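Local coordinates for B12-binding domain-containing protein (Kitasatospora setae, PDB 6WTE) that binds cobalamin and a [4Fe-4S] cluster and, as the radical S-adenosylmethionine methylase TsrM, probably transfers a methyl group by a non-radical route, at residues A[109-112]-A[113-116]; A[320-324]-A[325-329]; A[358-361]-A[362-366]; A[456-459]-A[460-463]; A[497-500]-A[501-505]. All coordinates share one frame; numbering follows the deposited sequence. Where two conformers were deposited one is given.

Contact 1. Residues A[109-112]-A[113-116]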
loop_
_atom_site.group_PDB
_atom_site.type_symbol
_atom_site.label_atom_id
_atom_site.label_comp_id
_atom_site.label_asym_id
_atom_site.label_seq_id
_atom_site.Cartn_x
_atom_site.Cartn_y
_atom_site.Cartn_z
ATOM N N SER A 109 7.145 -0.232 7.224
ATOM C CA SER A 109 8.095 0.859 7.030
ATOM C C SER A 109 7.522 2.234 7.360
ATOM O O SER A 109 8.292 3.204 7.407
ATOM C CB SER A 109 8.603 0.846 5.585
ATOM O OG SER A 109 9.388 -0.314 5.336
ATOM N N THR A 110 6.210 2.356 7.596
ATOM C CA THR A 110 5.687 3.635 8.060
ATOM C C THR A 110 5.956 3.861 9.542
ATOM O O THR A 110 5.892 5.002 10.008
ATOM C CB THR A 110 4.183 3.744 7.807
ATOM O OG1 THR A 110 3.479 2.898 8.722
ATOM C CG2 THR A 110 3.834 3.332 6.357
ATOM N N MET A 111 6.258 2.810 10.285
ATOM C CA MET A 111 6.532 2.945 11.708
ATOM C C MET A 111 7.391 1.768 12.157
ATOM O O MET A 111 6.995 1.017 13.058
ATOM C CB MET A 111 5.219 3.004 12.493
ATOM C CG MET A 111 4.206 1.958 12.010
ATOM S SD MET A 111 2.639 1.953 12.897
ATOM C CE MET A 111 3.186 1.774 14.599
ATOM N N PRO A 112 8.579 1.587 11.574
ATOM C CA PRO A 112 9.307 0.330 11.802
ATOM C C PRO A 112 9.938 0.232 13.173
ATOM O O PRO A 112 10.041 -0.882 13.697
ATOM C CB PRO A 112 10.362 0.330 10.688
ATOM C CG PRO A 112 10.628 1.788 10.466
ATOM C CD PRO A 112 9.313 2.489 10.669
ATOM N N PHE A 113 10.384 1.343 13.771
ATOM C CA PHE A 113 10.943 1.260 15.117
ATOM C C PHE A 113 9.864 0.911 16.135
ATOM O O PHE A 113 10.082 0.070 17.016
ATOM C CB PHE A 113 11.622 2.581 15.501
ATOM C CG PHE A 113 12.869 2.882 14.719
ATOM C CD1 PHE A 113 12.790 3.389 13.434
ATOM C CD2 PHE A 113 14.120 2.671 15.275
ATOM C CE1 PHE A 113 13.941 3.681 12.713
ATOM C CE2 PHE A 113 15.272 2.961 14.562
ATOM C CZ PHE A 113 15.181 3.464 13.280
ATOM N N ALA A 114 8.701 1.560 16.037
ATOM C CA ALA A 114 7.596 1.238 16.931
ATOM C C ALA A 114 7.196 -0.221 16.800
ATOM O O ALA A 114 6.907 -0.887 17.797
ATOM C CB ALA A 114 6.399 2.144 16.642
ATOM N N LEU A 115 7.173 -0.741 15.571
ATOM C CA LEU A 115 6.708 -2.105 15.379
ATOM C C LEU A 115 7.748 -3.126 15.822
ATOM O O LEU A 115 7.385 -4.175 16.364
ATOM C CB LEU A 115 6.307 -2.321 13.918
ATOM C CG LEU A 115 4.997 -1.611 13.574
ATOM C CD1 LEU A 115 4.571 -1.903 12.135
ATOM C CD2 LEU A 115 3.907 -2.026 14.552
ATOM N N VAL A 116 9.041 -2.852 15.607
ATOM C CA VAL A 116 10.060 -3.750 16.143
ATOM C C VAL A 116 9.877 -3.900 17.650
ATOM O O VAL A 116 9.893 -5.012 18.192
ATOM C CB VAL A 116 11.477 -3.254 15.800
ATOM C CG1 VAL A 116 12.494 -3.980 16.662
ATOM C CG2 VAL A 116 11.809 -3.502 14.336
#

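Contact 2. Residues A[320-324]-A[325-329]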
loop_
_atom_site.group_PDB
_atom_site.type_symbol
_atom_site.label_atom_id
_atom_site.label_comp_id
_atom_site.label_asym_id
_atom_site.label_seq_id
_atom_site.Cartn_x
_atom_site.Cartn_y
_atom_site.Cartn_z
ATOM N N ASP A 320 -1.531 6.106 -26.245
ATOM C CA ASP A 320 -1.369 5.173 -27.361
ATOM C C ASP A 320 -0.520 3.975 -26.957
ATOM O O ASP A 320 -0.799 2.840 -27.360
ATOM C CB ASP A 320 -0.738 5.876 -28.561
ATOM C CG ASP A 320 -1.686 6.846 -29.241
ATOM O OD1 ASP A 320 -2.916 6.704 -29.084
ATOM O OD2 ASP A 320 -1.193 7.743 -29.946
ATOM N N LEU A 321 0.528 4.208 -26.163
ATOM C CA LEU A 321 1.373 3.106 -25.718
ATOM C C LEU A 321 0.623 2.189 -24.759
ATOM O O LEU A 321 0.710 0.961 -24.872
ATOM C CB LEU A 321 2.639 3.656 -25.066
ATOM C CG LEU A 321 3.715 4.162 -26.026
ATOM C CD1 LEU A 321 4.821 4.859 -25.253
ATOM C CD2 LEU A 321 4.281 3.009 -26.853
ATOM N N LEU A 322 -0.131 2.764 -23.820
ATOM C CA LEU A 322 -0.958 1.948 -22.936
ATOM C C LEU A 322 -1.926 1.083 -23.733
ATOM O O LEU A 322 -2.059 -0.119 -23.475
ATOM C CB LEU A 322 -1.720 2.843 -21.963
ATOM C CG LEU A 322 -0.917 3.492 -20.838
ATOM C CD1 LEU A 322 -1.793 4.536 -20.174
ATOM C CD2 LEU A 322 -0.461 2.441 -19.823
ATOM N N ALA A 323 -2.617 1.677 -24.709
ATOM C CA ALA A 323 -3.572 0.898 -25.491
ATOM C C ALA A 323 -2.876 -0.240 -26.223
ATOM O O ALA A 323 -3.352 -1.379 -26.205
ATOM C CB ALA A 323 -4.314 1.803 -26.477
ATOM N N ALA A 324 -1.726 0.040 -26.839
ATOM C CA ALA A 324 -1.053 -0.975 -27.638
ATOM C C ALA A 324 -0.499 -2.094 -26.770
ATOM O O ALA A 324 -0.400 -3.239 -27.227
ATOM C CB ALA A 324 0.067 -0.337 -28.459
ATOM N N ALA A 325 -0.144 -1.782 -25.523
ATOM C CA ALA A 325 0.445 -2.763 -24.615
ATOM C C ALA A 325 -0.583 -3.685 -23.972
ATOM O O ALA A 325 -0.199 -4.716 -23.409
ATOM C CB ALA A 325 1.241 -2.049 -23.515
ATOM N N GLY A 326 -1.861 -3.342 -24.020
ATOM C CA GLY A 326 -2.894 -4.123 -23.380
ATOM C C GLY A 326 -3.497 -3.511 -22.126
ATOM O O GLY A 326 -4.120 -4.240 -21.340
ATOM N N CYS A 327 -3.328 -2.213 -21.910
ATOM C CA CYS A 327 -3.942 -1.571 -20.760
ATOM C C CYS A 327 -5.460 -1.605 -20.879
ATOM O O CYS A 327 -6.028 -1.224 -21.910
ATOM C CB CYS A 327 -3.447 -0.134 -20.644
ATOM S SG CYS A 327 -4.076 0.750 -19.224
ATOM N N ARG A 328 -6.117 -2.074 -19.820
ATOM C CA ARG A 328 -7.569 -2.088 -19.745
ATOM C C ARG A 328 -8.134 -1.014 -18.827
ATOM O O ARG A 328 -9.309 -0.653 -18.978
ATOM C CB ARG A 328 -8.069 -3.458 -19.262
ATOM C CG ARG A 328 -7.884 -4.594 -20.249
ATOM C CD ARG A 328 -8.712 -4.361 -21.507
ATOM N NE ARG A 328 -8.592 -5.474 -22.445
ATOM C CZ ARG A 328 -9.520 -6.409 -22.614
ATOM N NH1 ARG A 328 -10.647 -6.366 -21.913
ATOM N NH2 ARG A 328 -9.324 -7.386 -23.492
ATOM N N GLY A 329 -7.348 -0.508 -17.878
ATOM C CA GLY A 329 -7.867 0.463 -16.935
ATOM C C GLY A 329 -6.782 1.331 -16.349
ATOM O O GLY A 329 -5.648 0.884 -16.137
HETATM O O HOH W 1 -5.680 -1.944 -24.549
#

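Contact 3. Residues A[358-361]-A[362-366]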
loop_
_atom_site.group_PDB
_atom_site.type_symbol
_atom_site.label_atom_id
_atom_site.label_comp_id
_atom_site.label_asym_id
_atom_site.label_seq_id
_atom_site.Cartn_x
_atom_site.Cartn_y
_atom_site.Cartn_z
ATOM N N GLU A 358 -7.282 20.128 -15.833
ATOM C CA GLU A 358 -7.209 19.788 -17.253
ATOM C C GLU A 358 -6.467 18.483 -17.474
ATOM O O GLU A 358 -6.763 17.759 -18.430
ATOM C CB GLU A 358 -6.518 20.897 -18.054
ATOM C CG GLU A 358 -7.210 22.238 -18.059
ATOM C CD GLU A 358 -6.408 23.309 -17.324
ATOM O OE1 GLU A 358 -6.960 23.929 -16.392
ATOM O OE2 GLU A 358 -5.226 23.526 -17.672
ATOM N N ASP A 359 -5.492 18.173 -16.609
ATOM C CA ASP A 359 -4.727 16.941 -16.756
ATOM C C ASP A 359 -5.600 15.718 -16.511
ATOM O O ASP A 359 -5.459 14.706 -17.203
ATOM C CB ASP A 359 -3.524 16.950 -15.810
ATOM C CG ASP A 359 -2.520 18.031 -16.163
ATOM O OD1 ASP A 359 -2.121 18.122 -17.339
ATOM O OD2 ASP A 359 -2.142 18.810 -15.271
ATOM N N THR A 360 -6.501 15.787 -15.525
ATOM C CA THR A 360 -7.438 14.688 -15.313
ATOM C C THR A 360 -8.445 14.604 -16.457
ATOM O O THR A 360 -8.794 13.507 -16.908
ATOM C CB THR A 360 -8.149 14.850 -13.965
ATOM O OG1 THR A 360 -7.213 14.638 -12.893
ATOM C CG2 THR A 360 -9.285 13.845 -13.824
ATOM N N GLU A 361 -8.926 15.756 -16.935
ATOM C CA GLU A 361 -9.833 15.758 -18.077
ATOM C C GLU A 361 -9.182 15.121 -19.300
ATOM O O GLU A 361 -9.817 14.333 -20.010
ATOM C CB GLU A 361 -10.275 17.189 -18.384
ATOM C CG GLU A 361 -11.269 17.317 -19.524
ATOM C CD GLU A 361 -12.694 16.992 -19.120
ATOM O OE1 GLU A 361 -13.342 16.181 -19.818
ATOM O OE2 GLU A 361 -13.171 17.553 -18.111
ATOM N N ARG A 362 -7.919 15.462 -19.569
ATOM C CA ARG A 362 -7.249 14.879 -20.726
ATOM C C ARG A 362 -7.017 13.390 -20.531
ATOM O O ARG A 362 -7.206 12.606 -21.466
ATOM C CB ARG A 362 -5.925 15.586 -21.015
ATOM C CG ARG A 362 -5.246 15.042 -22.275
ATOM C CD ARG A 362 -3.993 15.808 -22.668
ATOM N NE ARG A 362 -2.907 15.647 -21.707
ATOM C CZ ARG A 362 -1.651 16.020 -21.938
ATOM N NH1 ARG A 362 -1.325 16.570 -23.103
ATOM N NH2 ARG A 362 -0.719 15.841 -21.014
ATOM N N LEU A 363 -6.613 12.980 -19.331
ATOM C CA LEU A 363 -6.433 11.557 -19.068
ATOM C C LEU A 363 -7.708 10.788 -19.370
ATOM O O LEU A 363 -7.683 9.760 -20.059
ATOM C CB LEU A 363 -6.013 11.351 -17.613
ATOM C CG LEU A 363 -5.734 9.936 -17.100
ATOM C CD1 LEU A 363 -4.829 10.061 -15.889
ATOM C CD2 LEU A 363 -7.011 9.224 -16.690
ATOM N N VAL A 364 -8.835 11.262 -18.839
ATOM C CA VAL A 364 -10.087 10.537 -19.009
ATOM C C VAL A 364 -10.489 10.508 -20.478
ATOM O O VAL A 364 -10.891 9.461 -21.003
ATOM C CB VAL A 364 -11.183 11.149 -18.117
ATOM C CG1 VAL A 364 -12.545 10.552 -18.454
ATOM C CG2 VAL A 364 -10.852 10.924 -16.646
ATOM N N ARG A 365 -10.336 11.636 -21.180
ATOM C CA ARG A 365 -10.673 11.670 -22.608
ATOM C C ARG A 365 -9.821 10.692 -23.408
ATOM O O ARG A 365 -10.342 9.910 -24.214
ATOM C CB ARG A 365 -10.510 13.076 -23.181
ATOM C CG ARG A 365 -10.597 13.071 -24.706
ATOM C CD ARG A 365 -10.492 14.469 -25.309
ATOM N NE ARG A 365 -9.234 15.136 -24.986
ATOM C CZ ARG A 365 -8.107 15.013 -25.683
ATOM N NH1 ARG A 365 -8.058 14.225 -26.755
ATOM N NH2 ARG A 365 -7.020 15.674 -25.301
ATOM N N LEU A 366 -8.500 10.761 -23.237
ATOM C CA LEU A 366 -7.605 9.886 -23.986
ATOM C C LEU A 366 -7.916 8.420 -23.717
ATOM O O LEU A 366 -7.886 7.592 -24.636
ATOM C CB LEU A 366 -6.147 10.199 -23.635
ATOM C CG LEU A 366 -5.584 11.553 -24.088
ATOM C CD1 LEU A 366 -4.164 11.735 -23.565
ATOM C CD2 LEU A 366 -5.626 11.703 -25.613
HETATM O O HOH W 2 -3.352 14.572 -18.893
HETATM O O HOH W 3 -0.461 15.363 -18.464
#

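Contact 4. Residues A[456-459]-A[460-463]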
loop_
_atom_site.group_PDB
_atom_site.type_symbol
_atom_site.label_atom_id
_atom_site.label_comp_id
_atom_site.label_asym_id
_atom_site.label_seq_id
_atom_site.Cartn_x
_atom_site.Cartn_y
_atom_site.Cartn_z
ATOM N N PRO A 456 12.939 7.128 18.001
ATOM C CA PRO A 456 12.023 6.960 16.865
ATOM C C PRO A 456 10.781 6.166 17.228
ATOM O O PRO A 456 9.685 6.514 16.777
ATOM C CB PRO A 456 12.886 6.222 15.830
ATOM C CG PRO A 456 14.285 6.579 16.182
ATOM C CD PRO A 456 14.307 6.682 17.678
ATOM N N ALA A 457 10.918 5.112 18.045
ATOM C CA ALA A 457 9.747 4.327 18.421
ATOM C C ALA A 457 8.696 5.187 19.110
ATOM O O ALA A 457 7.499 5.044 18.836
ATOM C CB ALA A 457 10.147 3.153 19.314
ATOM N N GLU A 458 9.116 6.082 20.013
ATOM C CA GLU A 458 8.143 6.952 20.667
ATOM C C GLU A 458 7.446 7.852 19.660
ATOM O O GLU A 458 6.225 8.026 19.717
ATOM C CB GLU A 458 8.804 7.806 21.753
ATOM C CG GLU A 458 7.799 8.722 22.439
ATOM C CD GLU A 458 8.417 9.632 23.484
ATOM O OE1 GLU A 458 9.658 9.645 23.619
ATOM O OE2 GLU A 458 7.648 10.334 24.167
ATOM N N TYR A 459 8.207 8.438 18.734
ATOM C CA TYR A 459 7.605 9.326 17.741
ATOM C C TYR A 459 6.624 8.576 16.849
ATOM O O TYR A 459 5.588 9.122 16.448
ATOM C CB TYR A 459 8.690 9.994 16.894
ATOM C CG TYR A 459 8.099 10.842 15.793
ATOM C CD1 TYR A 459 7.384 11.987 16.105
ATOM C CD2 TYR A 459 8.228 10.487 14.448
ATOM C CE1 TYR A 459 6.823 12.769 15.125
ATOM C CE2 TYR A 459 7.661 11.273 13.450
ATOM C CZ TYR A 459 6.955 12.407 13.799
ATOM O OH TYR A 459 6.383 13.206 12.830
ATOM N N GLU A 460 6.929 7.317 16.533
ATOM C CA GLU A 460 6.086 6.573 15.605
ATOM C C GLU A 460 4.851 6.009 16.296
ATOM O O GLU A 460 3.756 6.031 15.723
ATOM C CB GLU A 460 6.900 5.456 14.947
ATOM C CG GLU A 460 8.038 5.971 14.080
ATOM C CD GLU A 460 9.004 4.879 13.670
ATOM O OE1 GLU A 460 8.741 3.700 13.982
ATOM O OE2 GLU A 460 10.029 5.199 13.038
ATOM N N ARG A 461 5.000 5.511 17.525
ATOM C CA ARG A 461 3.900 4.773 18.139
ATOM C C ARG A 461 2.732 5.680 18.507
ATOM O O ARG A 461 1.593 5.211 18.570
ATOM C CB ARG A 461 4.400 4.006 19.367
ATOM C CG ARG A 461 4.723 4.881 20.571
ATOM C CD ARG A 461 5.587 4.129 21.586
ATOM N NE ARG A 461 5.839 4.959 22.757
ATOM C CZ ARG A 461 6.982 4.986 23.440
ATOM N NH1 ARG A 461 8.014 4.234 23.069
ATOM N NH2 ARG A 461 7.094 5.785 24.493
ATOM N N GLN A 462 2.983 6.974 18.741
ATOM C CA GLN A 462 1.922 7.863 19.209
ATOM C C GLN A 462 0.817 8.036 18.176
ATOM O O GLN A 462 -0.295 8.439 18.529
ATOM C CB GLN A 462 2.501 9.235 19.577
ATOM C CG GLN A 462 3.129 9.944 18.395
ATOM C CD GLN A 462 3.722 11.302 18.735
ATOM O OE1 GLN A 462 3.318 11.953 19.694
ATOM N NE2 GLN A 462 4.682 11.739 17.925
ATOM N N PHE A 463 1.094 7.751 16.911
ATOM C CA PHE A 463 0.051 7.866 15.905
ATOM C C PHE A 463 -0.896 6.673 15.896
ATOM O O PHE A 463 -1.926 6.723 15.214
ATOM C CB PHE A 463 0.686 8.061 14.530
ATOM C CG PHE A 463 1.357 9.394 14.370
ATOM C CD1 PHE A 463 2.647 9.595 14.836
ATOM C CD2 PHE A 463 0.685 10.461 13.774
ATOM C CE1 PHE A 463 3.266 10.814 14.707
ATOM C CE2 PHE A 463 1.300 11.703 13.639
ATOM C CZ PHE A 463 2.593 11.882 14.101
#

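Contact 5. Residues A[497-500]-A[501-505]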
loop_
_atom_site.group_PDB
_atom_site.type_symbol
_atom_site.label_atom_id
_atom_site.label_comp_id
_atom_site.label_asym_id
_atom_site.label_seq_id
_atom_site.Cartn_x
_atom_site.Cartn_y
_atom_site.Cartn_z
ATOM N N GLY A 497 -22.314 10.794 10.483
ATOM C CA GLY A 497 -22.938 11.967 9.895
ATOM C C GLY A 497 -22.151 12.515 8.722
ATOM O O GLY A 497 -22.728 12.959 7.728
ATOM N N ALA A 498 -20.821 12.485 8.820
ATOM C CA ALA A 498 -19.997 12.982 7.725
ATOM C C ALA A 498 -20.137 12.102 6.491
ATOM O O ALA A 498 -20.204 12.608 5.365
ATOM C CB ALA A 498 -18.536 13.067 8.163
ATOM N N VAL A 499 -20.182 10.782 6.686
ATOM C CA VAL A 499 -20.370 9.878 5.559
ATOM C C VAL A 499 -21.751 10.079 4.946
ATOM O O VAL A 499 -21.906 10.090 3.719
ATOM C CB VAL A 499 -20.149 8.419 5.998
ATOM C CG1 VAL A 499 -20.499 7.477 4.871
ATOM C CG2 VAL A 499 -18.709 8.208 6.441
ATOM N N ALA A 500 -22.774 10.257 5.789
ATOM C CA ALA A 500 -24.127 10.464 5.278
ATOM C C ALA A 500 -24.240 11.779 4.515
ATOM O O ALA A 500 -24.964 11.859 3.517
ATOM C CB ALA A 500 -25.139 10.425 6.421
ATOM N N ASP A 501 -23.534 12.820 4.974
ATOM C CA ASP A 501 -23.533 14.097 4.264
ATOM C C ASP A 501 -22.988 13.943 2.851
ATOM O O ASP A 501 -23.485 14.572 1.912
ATOM C CB ASP A 501 -22.699 15.134 5.021
ATOM C CG ASP A 501 -23.324 15.555 6.336
ATOM O OD1 ASP A 501 -24.562 15.484 6.463
ATOM O OD2 ASP A 501 -22.566 15.970 7.240
ATOM N N LEU A 502 -21.945 13.130 2.686
ATOM C CA LEU A 502 -21.369 12.934 1.361
ATOM C C LEU A 502 -22.323 12.163 0.456
ATOM O O LEU A 502 -22.497 12.522 -0.715
ATOM C CB LEU A 502 -20.022 12.220 1.480
ATOM C CG LEU A 502 -19.309 11.842 0.180
ATOM C CD1 LEU A 502 -19.019 13.075 -0.662
ATOM C CD2 LEU A 502 -18.028 11.093 0.476
ATOM N N TRP A 503 -22.968 11.116 0.984
ATOM C CA TRP A 503 -23.933 10.358 0.187
ATOM C C TRP A 503 -25.045 11.244 -0.351
ATOM O O TRP A 503 -25.536 11.028 -1.464
ATOM C CB TRP A 503 -24.543 9.230 1.014
ATOM C CG TRP A 503 -23.797 7.959 0.935
ATOM C CD1 TRP A 503 -22.618 7.659 1.544
ATOM C CD2 TRP A 503 -24.179 6.795 0.193
ATOM N NE1 TRP A 503 -22.243 6.374 1.234
ATOM C CE2 TRP A 503 -23.183 5.824 0.401
ATOM C CE3 TRP A 503 -25.268 6.482 -0.628
ATOM C CZ2 TRP A 503 -23.241 4.557 -0.179
ATOM C CZ3 TRP A 503 -25.325 5.224 -1.204
ATOM C CH2 TRP A 503 -24.317 4.277 -0.976
ATOM N N ALA A 504 -25.471 12.235 0.430
ATOM C CA ALA A 504 -26.562 13.100 0.004
ATOM C C ALA A 504 -26.205 13.952 -1.205
ATOM O O ALA A 504 -27.107 14.534 -1.819
ATOM C CB ALA A 504 -26.997 14.002 1.159
ATOM N N LEU A 505 -24.924 14.055 -1.554
ATOM C CA LEU A 505 -24.517 14.847 -2.706
ATOM C C LEU A 505 -24.611 14.091 -4.026
ATOM O O LEU A 505 -24.533 14.722 -5.086
ATOM C CB LEU A 505 -23.089 15.356 -2.516
ATOM C CG LEU A 505 -22.897 16.291 -1.324
ATOM C CD1 LEU A 505 -21.439 16.688 -1.211
ATOM C CD2 LEU A 505 -23.792 17.518 -1.459
#

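Contact 1. Residues A[109-112]-A[113-116]
Met111 and Leu115 meet across the first turn of helix 112-119, in the B12-binding domain, with Met111 at the N-cap position. The evidence for the turn is two backbone bonds: Leu115 N donates to Met111 O at 3.1 Å, and Val116 N donates to Pro112 O at 2.9 Å. Leu115 can be followed outward atom by atom. Its CB rests against Met111 O. CG comes closer to the same oxygen, at 3.3 Å, because with chi1 at -73° it sits beside the backbone N, whose hydrogen is already turned to that carbonyl. Beyond the fork, CD1 lies 3.9 Å from Met111 CG, and CD2 lies 3.9 Å from Met111 CE. The thioether chain therefore spans both methyls, and a bend at chi3 (-54°) carries CE back over the helix, where it also reaches Ala114 CB. An alanine in place of Leu115 is likely to open a gap beside Met111 and let its terminal methyl turn more freely. Outside the turn, Glu460 OE1 accepts a hydrogen bond from Ala114 N and a weak one from Phe113 N, and Met111 lies near the cobalamin-binding Thr71. On another side of the turn the Pro112 ring leans obliquely on the Phe113 ring, with Pro112 CG 4.0 Å from Phe113 CD1.

Contact 2. Residues A[320-324]-A[325-329]
Leu322 O accepts the N-H of Cys327 at 2.9 Å in a fairly straight bond (160° at the hydrogen), while Ala325 N donates to Leu321 O over the same length. Two weak bonds, from Ala325 N and Gly326 N, also converge on Leu322 O. Gly326 N makes a bond to Ala323 O at 3.3 Å that is straighter at the hydrogen, though the donor stands above the carbonyl plane. Water 1 extends the set by donating to both Ala323 O and Cys327 O, so it links the last helical turn to the start of the strand. The positive phi of Gly326 (107°), together with the bonds Cys327 N to Leu322 O and Gly326 N to Ala323 O, identifies a Schellman motif. It ends helix 316-325 and starts strand 327-335 in a beta-alpha-beta unit of the radical SAM core. At these backbone angles a side chain on Gly326 would press on the carbonyl oxygen of Ala325. The reversal brings Cys327 CB to 3.7 Å from Leu322 CB. With SG anti to the backbone N (chi1 -178°), the sulfur runs alongside the leucine, 4.0 Å from Leu322 CD2. Beyond this pair, Leu322 packs on Phe274, Phe314 and Leu285, and Cys327 on Ile372.

Contact 3. Residues A[358-361]-A[362-366]
Asp359 O accepts the backbone N-H of Leu363 at 3.0 Å and has water 2 at 2.7 Å, placed to donate but perhaps sharing its protons with other acceptors. In one of two modelled conformers of Arg362, water 2 accepts from Arg362 NE at 3.0 Å, so the arginine reaches the carbonyl three positions earlier through solvent. In that conformer water 3 also takes a 2.6 Å bond from Arg362 NH2, and gives only a weak one to Asp359 OD1. Both waters lie at the guanidinium edge, in its plane. Asp359 OD1 itself is 4.5 Å from Arg362 NH2 and well out of that plane, so any attraction is probably electrostatic only; Asp359 OD2 is held by Thr356 N. The arginine chain is extended through chi2 and then bends at chi3 (67°), which turns NE back toward water 2. On the buried side, Val364 CG2 sits 3.3 Å from Thr360 O, while the Thr360 hydroxyl bonds Ser334 and Leu363 packs on Val330 and Val332 of strand 327-335. Consecutive i to i+4 backbone bonds, from Arg362 N to Arg365 N, mark regular amphipathic alpha-helix, here helix 357-369 packed against the strands of the radical SAM core.

Contact 4. Residues A[456-459]-A[460-463]
Tyr459 offers one ring face to the edge of Phe463, a T-shaped pair with centroids 5.7 Å apart and planes at 78°. Phe463 CE1 sits over the rim of that face, 4.1 Å from Tyr459 CE1, and the phenylalanine edge also lies against Tyr459 O. The same oxygen accepts Gln462 NE2 at 3.1 Å, in the carbonyl plane and on a lone pair. Gln462 gets there because CG stands between the backbone N and the carbonyl carbon (chi1 62°), folding the amide back over the turn; NE2 has a second acceptor in Lys448 O. A leucine at Gln462 would probably leave Tyr459 O and Lys448 O without this shared donor. Arg461 lays its guanidinium face over Glu458 CA, with NH2 3.7 Å from Glu458 CG. The two charged planes are nearly parallel, 16° apart, yet no N-H points at the carboxylate, whose partners are Ala454 N and Lys448. Helix 456-461 lies beside helix 112-119 of the B12-binding domain, where Pro456 touches Phe113 and Glu460, also bonded to Tyr416, touches Pro112, while past its other end the backbone of Phe463 bonds Val474 just before strand 475-476.

Contact 5. Residues A[497-500]-A[501-505]
Val499 and Trp503 stand side by side one turn apart near the C-terminal end of alpha-helix 491-503, pointing the same way. The helical backbone is defined by four successive i to i+4 hydrogen bonds. Asp501 N to Gly497 O is the shortest, at 2.9 Å, and Trp503 N to Val499 O the straightest, with 164° at the hydrogen. Leu502 N to Ala498 O and Ala504 N to Ala500 O, both 3.2 Å, are slightly longer.

Among apolar contacts, Val499 CG1 lies 3.9 Å from Trp503 CD1, at the five-membered end of the indole. The valine methyl is anti to its own backbone N (chi1 174°), which sends it along the helix toward the tryptophan. Further out, Val499 and Leu502 pack on Leu409 of strand 404-412, and Leu502 also on Val390 of helix 387-398, so this face of the helix packs on the sheet. Trp503 is held at its polar end by Pro517 O, which accepts from NE1, and its ring meets His511.

A less comfortable polar contact occurs at Asp501. With chi1 at -68° its carboxylate folds back over the preceding turn, so that Asp501 OD2 comes within 3.1 Å of Gly497 O, two acceptors that do not hydrogen-bond, a contact that is probably unfavourable. Val499 O, besides serving the amide, lies in the plane of the indole at its edge, 3.3 Å from Trp503 CD1.

From the N terminus the five contacts follow in series, each local and formed by adjoining segments, so none nests in or crosses another. Contact 1 starts helix 112-119 in the B12-binding domain. Contact 2 closes the turn from helix 316-325 into strand 327-335, and contact 3 lies within helix 357-369; their centres lie about 15 Å apart on the same side of the chain's centre. Contact 4 returns to contact 1, with centres about 8 Å apart: the two touch and join the B12-binding domain to helix 456-461, far apart in sequence. Contact 5 lies in the later part of helix 491-503, which packs on strand 404-412, with its centre about 27 Å from that of contact 3.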